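Local coordinates for protein cortical-lytic enzyme (Clostridium perfringens, PDB 5JIP) that probably cleaves spore-cortex peptidoglycan as a muramidase of glycoside hydrolase family 25, contributing to cortex hydrolysis during germination, at residues V26-L31 / A60-R65; E115-K120 / T125-W130; L148-F153 / D159-P164; T236-Y241 / I298-F303; G261-V264 / N269-G272. One frame throughout, in Å; residues are numbered along the deposited sequence.

How the contacts relate
From the N terminus, contact 1 first closes 28 residues, including strand 38-44, and joins helices 28-34 and 56-66 on the outside of the TIM-barrel-like domain. Contacts 2 and 3 follow in series, each closing a short loop. The first folds the segment after strand 111-113 onto helix 124-142, and the second turns the loop after helix 152-157 back onto strand 147-151. Their centres lie about 9 Å apart, and V163 and P164 pack on T125. The chain then enters a smaller β-domain, where contact 4 closes a long loop between two sheets and contact 5, a hairpin, nests inside it. Contacts 4 and 5 share a sheet through neighbouring strands 259-266 and 296-304, and both reach the second subunit.

Contact 1 of 5, residues V26-L31 / A60-R65; sequences VNFLTL and AKECRR
With CG rotated beside its own backbone N (chi1 -73°), F28 extends its ring from the first turn of helix 28-34 toward helix 56-66, where C63, turned the same way (chi1 -76°), brings SG up to it. The sulfur lies 3.4 Å from CE1 of F28. It sits 4.2 Å from the ring centroid and 46° off the ring normal, an oblique sulfur-aromatic contact. E62 meets the ring through its CG methylene, 3.9 Å from F28 CD2. Beyond that carbon the E62 chain bends, and R65 grips its carboxylate side-on: NE donates to OE1 at 2.9 Å and NH2 to OE2 at 2.8 Å, both oxygens lying close to the guanidinium plane. One face of the F28 ring carries V26 CG1. F59 meets it edge-to-face, and I38 and L19 of the barrel strands also touch it. N27, at the N-cap, accepts from T30 N through OD1, a capping bond at the start of the helix that carries F28. The chemistry is thus divided: sulfur and methylene are given to the buried ring, while the carboxylate of E62 is paired within its own helix and probably keeps its charge outside the apolar layer.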
# COMPACT_ATOMS: atom_id res chain seq x y z
N VAL A 26 -33.81 -5.03 -19.28
CA VAL A 26 -32.37 -5.14 -19.05
C VAL A 26 -31.87 -6.47 -19.63
O VAL A 26 -32.21 -7.54 -19.13
CB VAL A 26 -32.04 -5.01 -17.56
CG1 VAL A 26 -30.54 -5.20 -17.33
CG2 VAL A 26 -32.53 -3.66 -17.01
N ASN A 27 -31.02 -6.39 -20.65
CA ASN A 27 -30.41 -7.57 -21.24
C ASN A 27 -28.95 -7.63 -20.82
O ASN A 27 -28.10 -6.94 -21.38
CB ASN A 27 -30.53 -7.57 -22.75
CG ASN A 27 -30.07 -8.86 -23.35
OD1 ASN A 27 -29.18 -9.53 -22.79
ND2 ASN A 27 -30.68 -9.25 -24.46
N PHE A 28 -28.66 -8.49 -19.85
CA PHE A 28 -27.32 -8.54 -19.27
C PHE A 28 -26.32 -9.13 -20.24
O PHE A 28 -25.14 -8.79 -20.19
CB PHE A 28 -27.34 -9.30 -17.97
CG PHE A 28 -28.00 -8.55 -16.85
CD1 PHE A 28 -27.32 -7.52 -16.19
CD2 PHE A 28 -29.31 -8.84 -16.46
CE1 PHE A 28 -27.91 -6.83 -15.16
CE2 PHE A 28 -29.92 -8.15 -15.44
CZ PHE A 28 -29.22 -7.14 -14.77
N LEU A 29 -26.77 -9.99 -21.15
CA LEU A 29 -25.83 -10.49 -22.13
C LEU A 29 -25.32 -9.35 -23.01
O LEU A 29 -24.16 -9.33 -23.41
CB LEU A 29 -26.48 -11.60 -22.98
CG LEU A 29 -25.52 -12.34 -23.90
CD1 LEU A 29 -24.41 -13.00 -23.10
CD2 LEU A 29 -26.29 -13.38 -24.71
N THR A 30 -26.19 -8.40 -23.33
CA THR A 30 -25.76 -7.24 -24.10
C THR A 30 -24.84 -6.34 -23.27
O THR A 30 -23.81 -5.88 -23.76
CB THR A 30 -26.98 -6.48 -24.58
OG1 THR A 30 -27.79 -7.35 -25.37
CG2 THR A 30 -26.59 -5.24 -25.41
N LEU A 31 -25.20 -6.11 -22.01
CA LEU A 31 -24.38 -5.25 -21.17
C LEU A 31 -22.99 -5.85 -20.92
O LEU A 31 -22.03 -5.11 -20.70
CB LEU A 31 -25.09 -5.02 -19.85
CG LEU A 31 -26.37 -4.17 -19.90
CD1 LEU A 31 -26.99 -4.06 -18.51
CD2 LEU A 31 -26.07 -2.78 -20.46
N ALA A 60 -28.44 -9.71 -9.56
CA ALA A 60 -27.11 -10.05 -9.06
C ALA A 60 -26.73 -11.47 -9.46
O ALA A 60 -25.57 -11.74 -9.79
CB ALA A 60 -27.05 -9.89 -7.54
N LYS A 61 -27.69 -12.39 -9.43
CA LYS A 61 -27.40 -13.76 -9.82
C LYS A 61 -26.97 -13.84 -11.28
O LYS A 61 -26.01 -14.55 -11.62
CB LYS A 61 -28.61 -14.65 -9.58
CG LYS A 61 -28.30 -16.11 -9.71
CD LYS A 61 -29.51 -16.95 -9.31
CE LYS A 61 -29.11 -18.42 -9.15
NZ LYS A 61 -30.29 -19.26 -8.74
N GLU A 62 -27.64 -13.09 -12.16
CA GLU A 62 -27.32 -13.13 -13.58
C GLU A 62 -26.01 -12.41 -13.89
O GLU A 62 -25.22 -12.87 -14.73
CB GLU A 62 -28.47 -12.53 -14.39
CG GLU A 62 -28.29 -12.57 -15.91
CD GLU A 62 -28.31 -13.97 -16.48
OE1 GLU A 62 -28.49 -14.96 -15.74
OE2 GLU A 62 -28.13 -14.07 -17.71
N CYS A 63 -25.72 -11.30 -13.21
CA CYS A 63 -24.42 -10.67 -13.41
C CYS A 63 -23.30 -11.63 -13.03
O CYS A 63 -22.28 -11.74 -13.73
CB CYS A 63 -24.32 -9.37 -12.62
SG CYS A 63 -25.22 -7.98 -13.34
N ARG A 64 -23.45 -12.32 -11.91
CA ARG A 64 -22.43 -13.27 -11.49
C ARG A 64 -22.33 -14.42 -12.48
O ARG A 64 -21.22 -14.88 -12.80
CB ARG A 64 -22.75 -13.81 -10.10
CG ARG A 64 -22.27 -12.86 -8.93
CD ARG A 64 -20.79 -13.05 -8.71
NE ARG A 64 -20.20 -12.09 -7.78
CZ ARG A 64 -20.20 -12.23 -6.45
NH1 ARG A 64 -20.81 -13.27 -5.90
NH2 ARG A 64 -19.60 -11.31 -5.69
N ARG A 65 -23.48 -14.89 -12.97
CA ARG A 65 -23.47 -15.99 -13.92
C ARG A 65 -22.70 -15.59 -15.18
O ARG A 65 -22.00 -16.41 -15.79
CB ARG A 65 -24.89 -16.42 -14.27
CG ARG A 65 -24.97 -17.79 -15.04
CD ARG A 65 -26.39 -18.16 -15.47
NE ARG A 65 -26.79 -17.24 -16.51
CZ ARG A 65 -26.39 -17.32 -17.77
NH1 ARG A 65 -25.65 -18.35 -18.18
NH2 ARG A 65 -26.75 -16.37 -18.61

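Contact 2 of 5, residues E115-K120 / T125-W130; sequences ETPTDK and TELVNW
P117 and the backbone carbonyl of T116 form a small van der Waals contact with L127, in a β-to-α connection of the TIM-barrel-like domain of this family 25 hydrolase. The chain leaves strand 111-113, runs through the irregular segment 115-120 and enters helix 124-142, whose first turn carries L127. The contact illustrates how such a loop can lie against the helix it leads into: between these two segments the meeting is van der Waals packing at one cluster of atoms. Across it the backbones stay well apart, with CA of P117 8.8 Å from CA of L127. The leucine spans that gap because CG stands opposite its backbone N (chi1 178°), which carries CD1 to the loop. On the other side, a cis peptide bond precedes P117, and the P117 carbonyl is held by the hydroxyl of Y158. Y158 also packs on L127, as does F154 of helix 152-157, so the leucine is buried among loop and helix side chains, whereas T116 and P117 are partly exposed. One methyl does all the touching: CD1 of L127 lies 4.3 Å from the backbone O of T116 and 4.4 Å from CD of P117.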
# COMPACT_ATOMS: atom_id res chain seq x y z
N GLU A 115 -29.00 10.66 -0.52
CA GLU A 115 -29.65 11.68 -1.33
C GLU A 115 -30.71 12.42 -0.53
O GLU A 115 -31.42 13.24 -1.10
CB GLU A 115 -30.31 11.06 -2.58
CG GLU A 115 -29.36 10.48 -3.57
CD GLU A 115 -30.09 9.68 -4.64
OE1 GLU A 115 -31.04 10.24 -5.25
OE2 GLU A 115 -29.72 8.51 -4.85
N THR A 116 -30.84 12.14 0.76
CA THR A 116 -31.90 12.67 1.59
C THR A 116 -31.32 12.83 3.00
O THR A 116 -30.36 12.13 3.34
CB THR A 116 -33.13 11.75 1.56
OG1 THR A 116 -34.27 12.41 2.13
CG2 THR A 116 -32.88 10.47 2.31
N PRO A 117 -31.85 13.76 3.81
CA PRO A 117 -32.89 14.76 3.53
C PRO A 117 -32.31 15.99 2.88
O PRO A 117 -31.13 16.29 3.06
CB PRO A 117 -33.45 15.07 4.91
CG PRO A 117 -32.24 14.97 5.81
CD PRO A 117 -31.39 13.85 5.22
N THR A 118 -33.14 16.71 2.12
CA THR A 118 -32.77 17.97 1.51
C THR A 118 -33.52 19.14 2.11
O THR A 118 -33.51 20.23 1.54
CB THR A 118 -33.02 17.95 0.01
OG1 THR A 118 -34.40 17.64 -0.23
CG2 THR A 118 -32.13 16.91 -0.67
N ASP A 119 -34.23 18.92 3.19
CA ASP A 119 -34.80 20.04 3.91
C ASP A 119 -33.74 20.46 4.93
O ASP A 119 -32.55 20.12 4.79
CB ASP A 119 -36.16 19.65 4.48
CG ASP A 119 -36.11 18.43 5.36
OD1 ASP A 119 -35.01 17.97 5.70
OD2 ASP A 119 -37.20 17.95 5.74
N LYS A 120 -34.11 21.21 5.95
CA LYS A 120 -33.12 21.61 6.93
C LYS A 120 -33.18 20.75 8.18
O LYS A 120 -32.81 21.22 9.26
CB LYS A 120 -33.31 23.09 7.28
CG LYS A 120 -33.14 24.01 6.06
CD LYS A 120 -32.23 25.19 6.37
CE LYS A 120 -32.89 26.20 7.32
NZ LYS A 120 -34.07 26.88 6.69
N THR A 125 -23.26 18.23 10.81
CA THR A 125 -22.68 17.30 11.78
C THR A 125 -23.57 16.07 11.93
O THR A 125 -23.08 14.94 11.96
CB THR A 125 -22.48 17.98 13.14
OG1 THR A 125 -21.62 19.12 12.98
CG2 THR A 125 -21.86 17.01 14.16
N GLU A 126 -24.88 16.28 12.03
CA GLU A 126 -25.77 15.15 12.21
C GLU A 126 -25.75 14.23 10.99
O GLU A 126 -25.73 13.00 11.14
CB GLU A 126 -27.19 15.65 12.50
CG GLU A 126 -27.32 16.28 13.88
CD GLU A 126 -28.64 16.99 14.09
OE1 GLU A 126 -29.16 17.61 13.13
OE2 GLU A 126 -29.15 16.92 15.24
N LEU A 127 -25.77 14.80 9.78
CA LEU A 127 -25.79 13.96 8.59
C LEU A 127 -24.49 13.18 8.46
O LEU A 127 -24.49 11.96 8.28
CB LEU A 127 -26.03 14.80 7.34
CG LEU A 127 -26.02 14.05 6.01
CD1 LEU A 127 -27.12 13.01 5.98
CD2 LEU A 127 -26.21 14.98 4.82
N VAL A 128 -23.36 13.86 8.61
CA VAL A 128 -22.07 13.20 8.46
C VAL A 128 -21.87 12.16 9.57
O VAL A 128 -21.37 11.08 9.31
CB VAL A 128 -20.93 14.24 8.41
CG1 VAL A 128 -19.57 13.57 8.49
CG2 VAL A 128 -20.99 15.11 7.13
N ASN A 129 -22.22 12.49 10.83
CA ASN A 129 -22.14 11.50 11.89
C ASN A 129 -22.94 10.23 11.54
O ASN A 129 -22.52 9.12 11.86
CB ASN A 129 -22.65 12.08 13.20
CG ASN A 129 -21.62 12.96 13.88
OD1 ASN A 129 -20.48 13.09 13.41
ND2 ASN A 129 -22.01 13.54 14.99
N TRP A 130 -24.11 10.40 10.93
CA TRP A 130 -24.92 9.23 10.57
C TRP A 130 -24.22 8.38 9.51
O TRP A 130 -24.12 7.16 9.65
CB TRP A 130 -26.30 9.69 10.09
CG TRP A 130 -27.24 8.57 9.91
CD1 TRP A 130 -28.18 8.12 10.81
CD2 TRP A 130 -27.35 7.71 8.77
NE1 TRP A 130 -28.85 7.04 10.29
CE2 TRP A 130 -28.36 6.78 9.03
CE3 TRP A 130 -26.68 7.65 7.53
CZ2 TRP A 130 -28.74 5.79 8.10
CZ3 TRP A 130 -27.04 6.68 6.63
CH2 TRP A 130 -28.07 5.76 6.91

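Contact 3 of 5, residues L148-F153 / D159-P164; sequences LYTGLF and DDFKVP
The F161 ring packs by one corner on L148 and T150 of strand 147-151, and that corner is the closely packed part of the contact. CE2 of F161 lies 4.0 Å from CD2 of L148, and that methyl sits at the ring edge, near its plane. The same CE2 is 4.3 Å from CG2 of T150, which approaches obliquely. The ring is delivered by an unusual twist: chi2 of F161 is close to zero (4°), so that its plane nearly contains the bond from CA to CB and one edge leads toward the strand. Since L148 and T150 are two residues apart, both project from the same side of the strand, and the ring corner meets this pair. The hydroxyl of T150 takes no part, being bonded to the V114 carbonyl. F154 of helix 152-157 adds a further apolar neighbour to F161.

The solvent side belongs to D159, K162 and P164, which reach outward as exposed residues. D159, D160 and F161 all have positive phi, and the resulting turn is closed by K162 N bonding to D159 O at 3.0 Å. Other parts of the loop are held: V163 turns back inside, onto T125 and V128 of helix 124-142, while D160 is tethered through OD1 to G194 N. The whole belongs to a β-α-β unit: strand 147-151, helix 152-157 and this loop lead on to strand 175-178, which pairs in parallel with the first strand, as in the repeated crossovers of a TIM barrel.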
# COMPACT_ATOMS: atom_id res chain seq x y z
N LEU A 148 -19.16 5.81 -0.86
CA LEU A 148 -20.26 6.77 -0.71
C LEU A 148 -20.69 7.31 -2.06
O LEU A 148 -19.86 7.78 -2.85
CB LEU A 148 -19.86 7.94 0.20
CG LEU A 148 -20.96 9.00 0.40
CD1 LEU A 148 -22.05 8.40 1.21
CD2 LEU A 148 -20.38 10.24 1.07
N TYR A 149 -21.98 7.20 -2.35
CA TYR A 149 -22.59 7.88 -3.48
C TYR A 149 -23.38 9.09 -2.99
O TYR A 149 -24.21 8.96 -2.07
CB TYR A 149 -23.53 6.97 -4.28
CG TYR A 149 -24.37 7.75 -5.28
CD1 TYR A 149 -25.51 8.43 -4.88
CD2 TYR A 149 -24.04 7.76 -6.63
CE1 TYR A 149 -26.27 9.15 -5.77
CE2 TYR A 149 -24.84 8.48 -7.55
CZ TYR A 149 -25.95 9.17 -7.10
OH TYR A 149 -26.75 9.88 -7.96
N THR A 150 -23.16 10.23 -3.62
CA THR A 150 -23.97 11.40 -3.37
C THR A 150 -23.78 12.35 -4.54
O THR A 150 -22.87 12.18 -5.35
CB THR A 150 -23.61 12.05 -2.02
OG1 THR A 150 -24.60 13.02 -1.67
CG2 THR A 150 -22.30 12.73 -2.09
N GLY A 151 -24.64 13.38 -4.61
CA GLY A 151 -24.57 14.36 -5.67
C GLY A 151 -23.81 15.62 -5.27
O GLY A 151 -23.71 15.97 -4.09
N LEU A 152 -23.29 16.31 -6.29
CA LEU A 152 -22.60 17.58 -6.06
C LEU A 152 -23.53 18.59 -5.40
O LEU A 152 -23.14 19.28 -4.45
CB LEU A 152 -22.06 18.12 -7.39
CG LEU A 152 -21.25 19.44 -7.32
CD1 LEU A 152 -20.08 19.29 -6.36
CD2 LEU A 152 -20.73 19.90 -8.69
N PHE A 153 -24.77 18.68 -5.89
CA PHE A 153 -25.74 19.59 -5.29
C PHE A 153 -25.93 19.29 -3.81
O PHE A 153 -25.90 20.20 -2.97
CB PHE A 153 -27.06 19.48 -6.04
CG PHE A 153 -28.15 20.34 -5.47
CD1 PHE A 153 -28.21 21.68 -5.78
CD2 PHE A 153 -29.10 19.80 -4.62
CE1 PHE A 153 -29.21 22.48 -5.24
CE2 PHE A 153 -30.09 20.59 -4.09
CZ PHE A 153 -30.14 21.93 -4.41
N ASP A 159 -22.74 22.16 3.28
CA ASP A 159 -21.51 22.89 3.56
C ASP A 159 -20.30 22.09 3.11
O ASP A 159 -19.28 22.05 3.81
CB ASP A 159 -21.37 23.20 5.06
CG ASP A 159 -22.37 24.21 5.55
OD1 ASP A 159 -22.41 25.33 5.01
OD2 ASP A 159 -23.11 23.87 6.50
N ASP A 160 -20.38 21.44 1.95
CA ASP A 160 -19.23 20.71 1.45
C ASP A 160 -18.91 19.51 2.33
O ASP A 160 -17.80 18.99 2.29
CB ASP A 160 -18.01 21.64 1.37
CG ASP A 160 -17.03 21.29 0.24
OD1 ASP A 160 -17.46 20.71 -0.77
OD2 ASP A 160 -15.82 21.63 0.35
N PHE A 161 -19.85 19.08 3.17
CA PHE A 161 -19.62 18.01 4.15
C PHE A 161 -18.49 18.38 5.11
O PHE A 161 -17.85 17.51 5.71
CB PHE A 161 -19.29 16.67 3.47
CG PHE A 161 -20.48 15.94 2.93
CD1 PHE A 161 -21.76 16.49 2.97
CD2 PHE A 161 -20.32 14.67 2.40
CE1 PHE A 161 -22.86 15.77 2.47
CE2 PHE A 161 -21.40 13.98 1.91
CZ PHE A 161 -22.67 14.53 1.94
N LYS A 162 -18.26 19.67 5.31
CA LYS A 162 -17.33 20.13 6.33
C LYS A 162 -18.02 20.15 7.68
O LYS A 162 -19.06 20.79 7.84
CB LYS A 162 -16.79 21.51 5.98
CG LYS A 162 -15.70 21.98 6.95
CD LYS A 162 -15.02 23.24 6.44
CE LYS A 162 -13.78 23.55 7.28
NZ LYS A 162 -13.13 24.86 6.94
N VAL A 163 -17.47 19.43 8.64
CA VAL A 163 -18.05 19.33 9.98
C VAL A 163 -17.33 20.33 10.87
O VAL A 163 -16.10 20.25 10.99
CB VAL A 163 -17.94 17.92 10.55
CG1 VAL A 163 -18.41 17.90 12.02
CG2 VAL A 163 -18.76 16.97 9.67
N PRO A 164 -18.03 21.24 11.53
CA PRO A 164 -17.38 22.19 12.45
C PRO A 164 -16.45 21.49 13.44
O PRO A 164 -16.82 20.55 14.12
CB PRO A 164 -18.57 22.84 13.17
CG PRO A 164 -19.66 22.83 12.14
CD PRO A 164 -19.47 21.52 11.39

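Contact 4 of 5, residues T236-Y241 / I298-F303; sequences TGLNAY and ISIEAF
L238, the first residue of segment 236-241 to meet strand 296-304, reaches it with both branches of its side chain. With CG opposite the backbone N (chi1 -177°), the leucine reaches across to that strand. CD2 comes within 4.1 Å of I300 CG2 and 3.9 Å of the I298 carbonyl O, while CD1 lies 4.2 Å from that same I300 CG2. The isoleucine branch is thus approached by the fork of the leucine, the two chains meeting at a slant. N239 then faces the other way, its ND2 bonded to N250 OD1 of the neighbouring strand 246-250. At A240 the chain faces inward again, and CB touches CG1 of I298 at 4.2 Å. Y241 turns outward once more and lays its ring near that of F248, with the two planes almost parallel. The alternation puts L238 and A240 on the side facing the other sheet, and N239 and Y241 on the opposite side; V249 and I247 fill in around I298. The touching parts, 238 to 240 and 298 to 300, run 148° apart in direction, and strands 239-243 and 296-304 belong to different sheets. The strands 239-243, 246-250 and 280-284 packed against 269-275, 259-266, 296-304 and 314-318 form a β-sandwich whose strand order is consistent with a fibronectin type III fold.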
# COMPACT_ATOMS: atom_id res chain seq x y z
N THR A 236 -2.11 -17.01 -6.07
CA THR A 236 -1.91 -18.29 -6.73
C THR A 236 -0.45 -18.68 -6.64
O THR A 236 0.42 -17.85 -6.35
CB THR A 236 -2.33 -18.25 -8.21
OG1 THR A 236 -1.44 -17.45 -8.97
CG2 THR A 236 -3.77 -17.69 -8.32
N GLY A 237 -0.19 -19.97 -6.87
CA GLY A 237 1.17 -20.47 -6.90
C GLY A 237 1.86 -20.49 -5.55
O GLY A 237 3.10 -20.43 -5.50
N LEU A 238 1.11 -20.61 -4.47
CA LEU A 238 1.69 -20.57 -3.14
C LEU A 238 2.47 -21.85 -2.89
O LEU A 238 2.01 -22.94 -3.20
CB LEU A 238 0.60 -20.42 -2.08
CG LEU A 238 1.10 -20.30 -0.64
CD1 LEU A 238 1.96 -19.03 -0.44
CD2 LEU A 238 -0.10 -20.34 0.35
N ASN A 239 3.64 -21.71 -2.29
CA ASN A 239 4.54 -22.83 -2.06
C ASN A 239 5.39 -22.50 -0.85
O ASN A 239 5.73 -21.34 -0.62
CB ASN A 239 5.43 -23.11 -3.26
CG ASN A 239 6.36 -24.28 -3.03
OD1 ASN A 239 5.91 -25.39 -2.73
ND2 ASN A 239 7.66 -24.05 -3.16
N ALA A 240 5.72 -23.53 -0.07
CA ALA A 240 6.55 -23.33 1.10
C ALA A 240 7.34 -24.59 1.37
O ALA A 240 6.90 -25.70 1.04
CB ALA A 240 5.71 -22.98 2.33
N TYR A 241 8.50 -24.42 2.02
CA TYR A 241 9.29 -25.54 2.51
C TYR A 241 10.01 -25.10 3.77
O TYR A 241 10.24 -23.90 3.99
CB TYR A 241 10.27 -26.05 1.43
CG TYR A 241 11.39 -25.09 1.05
CD1 TYR A 241 12.58 -25.04 1.78
CD2 TYR A 241 11.26 -24.24 -0.05
CE1 TYR A 241 13.59 -24.18 1.43
CE2 TYR A 241 12.27 -23.36 -0.40
CZ TYR A 241 13.44 -23.34 0.34
OH TYR A 241 14.44 -22.48 -0.00
N ILE A 298 0.39 -22.46 6.20
CA ILE A 298 0.82 -21.18 5.65
C ILE A 298 -0.36 -20.62 4.85
O ILE A 298 -0.97 -21.33 4.05
CB ILE A 298 2.05 -21.36 4.75
CG1 ILE A 298 3.20 -22.06 5.51
CG2 ILE A 298 2.50 -20.01 4.21
CD1 ILE A 298 3.77 -21.29 6.71
N SER A 299 -0.70 -19.36 5.09
CA SER A 299 -1.77 -18.73 4.33
C SER A 299 -1.39 -17.30 3.97
O SER A 299 -0.54 -16.68 4.61
CB SER A 299 -3.10 -18.74 5.08
OG SER A 299 -2.97 -18.07 6.30
N ILE A 300 -2.06 -16.78 2.95
CA ILE A 300 -1.70 -15.47 2.44
C ILE A 300 -2.94 -14.77 1.89
O ILE A 300 -3.86 -15.41 1.38
CB ILE A 300 -0.60 -15.61 1.38
CG1 ILE A 300 0.00 -14.25 1.01
CG2 ILE A 300 -1.15 -16.34 0.14
CD1 ILE A 300 1.22 -14.32 0.12
N GLU A 301 -2.93 -13.44 1.98
CA GLU A 301 -3.92 -12.59 1.33
C GLU A 301 -3.21 -11.43 0.63
O GLU A 301 -2.23 -10.87 1.14
CB GLU A 301 -4.94 -12.05 2.36
CG GLU A 301 -4.31 -11.11 3.42
CD GLU A 301 -5.23 -10.83 4.59
OE1 GLU A 301 -6.32 -11.45 4.68
OE2 GLU A 301 -4.85 -9.98 5.45
N ALA A 302 -3.71 -11.08 -0.55
CA ALA A 302 -3.33 -9.83 -1.17
C ALA A 302 -4.21 -8.71 -0.64
O ALA A 302 -5.31 -8.94 -0.13
CB ALA A 302 -3.46 -9.92 -2.68
N PHE A 303 -3.72 -7.47 -0.73
CA PHE A 303 -4.58 -6.32 -0.46
C PHE A 303 -4.23 -5.21 -1.44
O PHE A 303 -3.13 -5.17 -1.99
CB PHE A 303 -4.52 -5.82 1.01
CG PHE A 303 -3.14 -5.44 1.51
CD1 PHE A 303 -2.63 -4.16 1.31
CD2 PHE A 303 -2.39 -6.34 2.23
CE1 PHE A 303 -1.37 -3.81 1.79
CE2 PHE A 303 -1.15 -6.00 2.74
CZ PHE A 303 -0.62 -4.74 2.52

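Contact 5 of 5, residues G261-V264 / N269-G272; sequences GYNV and NYAG
V264 is joined to both A271 and G272, and backbone hydrogen bonds carry most of the contact. V264 N donates to G272 O at 3.0 Å and 166°, a nearly straight bond. In return V264 O accepts from A271 N at 2.8 Å, with a second, weak bond from G272 N at 3.5 Å. Two residues thus stand opposite one, which defines a classic β-bulge. G272 O takes a further contact from the CA-H of N263, 3.4 Å from that carbon.

Apolar packing is modest: V264 CG1 lies 4.4 Å from A271 CB, and I283 of the facing sheet touches both side chains.

The aromatic and polar group centres on Y270, whose ring, swung opposite its backbone N (chi1 169°), folds back over its own strand so that G272 N lies 3.6 Å above the ring plane, over its centre. At the ring edge, N263 OD1 is 4.0 Å from Y270 CE1, the amide and ring planes 69° apart. The polar ends converge beyond the segments, both N263 OD1 and Y270 OH bonding to the T273 hydroxyl, while N263 ND2 meets E301 OE2 and also T273 OG1 of the second subunit.

Within the sandwich, strand 259-266 lies between strands 269-275 and 296-304, so the hairpin's second strand, 269-275, is the edge strand of the four-stranded sheet within this chain, and there Y270 packs nearly parallel to Y270 of the second subunit.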
# COMPACT_ATOMS: atom_id res chain seq x y z
N GLY A 261 0.04 -5.08 -1.63
CA GLY A 261 0.89 -5.94 -0.83
C GLY A 261 0.17 -7.21 -0.43
O GLY A 261 -0.90 -7.53 -0.94
N TYR A 262 0.79 -7.91 0.51
CA TYR A 262 0.35 -9.20 1.00
C TYR A 262 0.60 -9.28 2.49
O TYR A 262 1.58 -8.73 3.00
CB TYR A 262 1.09 -10.38 0.33
CG TYR A 262 1.21 -10.32 -1.16
CD1 TYR A 262 2.22 -9.59 -1.76
CD2 TYR A 262 0.35 -11.06 -1.97
CE1 TYR A 262 2.33 -9.54 -3.13
CE2 TYR A 262 0.46 -11.03 -3.32
CZ TYR A 262 1.46 -10.30 -3.91
OH TYR A 262 1.54 -10.30 -5.28
N ASN A 263 -0.28 -10.00 3.17
CA ASN A 263 -0.06 -10.47 4.53
C ASN A 263 0.05 -11.99 4.51
O ASN A 263 -0.76 -12.67 3.88
CB ASN A 263 -1.20 -10.07 5.46
CG ASN A 263 -1.27 -8.57 5.70
OD1 ASN A 263 -0.24 -7.89 5.80
ND2 ASN A 263 -2.49 -8.04 5.72
N VAL A 264 1.03 -12.50 5.25
CA VAL A 264 1.30 -13.93 5.36
C VAL A 264 1.10 -14.37 6.81
O VAL A 264 1.44 -13.63 7.75
CB VAL A 264 2.73 -14.27 4.89
CG1 VAL A 264 3.04 -15.75 5.11
CG2 VAL A 264 2.87 -13.90 3.41
N ASN A 269 -1.45 -16.98 12.70
CA ASN A 269 -0.74 -15.91 13.36
C ASN A 269 -0.01 -15.10 12.30
O ASN A 269 0.55 -15.66 11.36
CB ASN A 269 0.26 -16.46 14.38
CG ASN A 269 -0.42 -17.28 15.45
OD1 ASN A 269 -0.23 -18.50 15.54
ND2 ASN A 269 -1.23 -16.62 16.26
N TYR A 270 -0.04 -13.79 12.47
CA TYR A 270 0.59 -12.90 11.51
C TYR A 270 2.08 -13.15 11.44
O TYR A 270 2.77 -13.22 12.47
CB TYR A 270 0.30 -11.46 11.90
CG TYR A 270 1.07 -10.39 11.18
CD1 TYR A 270 0.66 -9.93 9.93
CD2 TYR A 270 2.18 -9.79 11.76
CE1 TYR A 270 1.35 -8.91 9.29
CE2 TYR A 270 2.87 -8.77 11.12
CZ TYR A 270 2.44 -8.34 9.89
OH TYR A 270 3.13 -7.35 9.23
N ALA A 271 2.60 -13.24 10.22
CA ALA A 271 4.02 -13.43 10.02
C ALA A 271 4.70 -12.26 9.31
O ALA A 271 5.92 -12.13 9.44
CB ALA A 271 4.27 -14.72 9.22
N GLY A 272 3.97 -11.42 8.59
CA GLY A 272 4.60 -10.28 7.97
C GLY A 272 3.73 -9.67 6.89
O GLY A 272 2.76 -10.28 6.41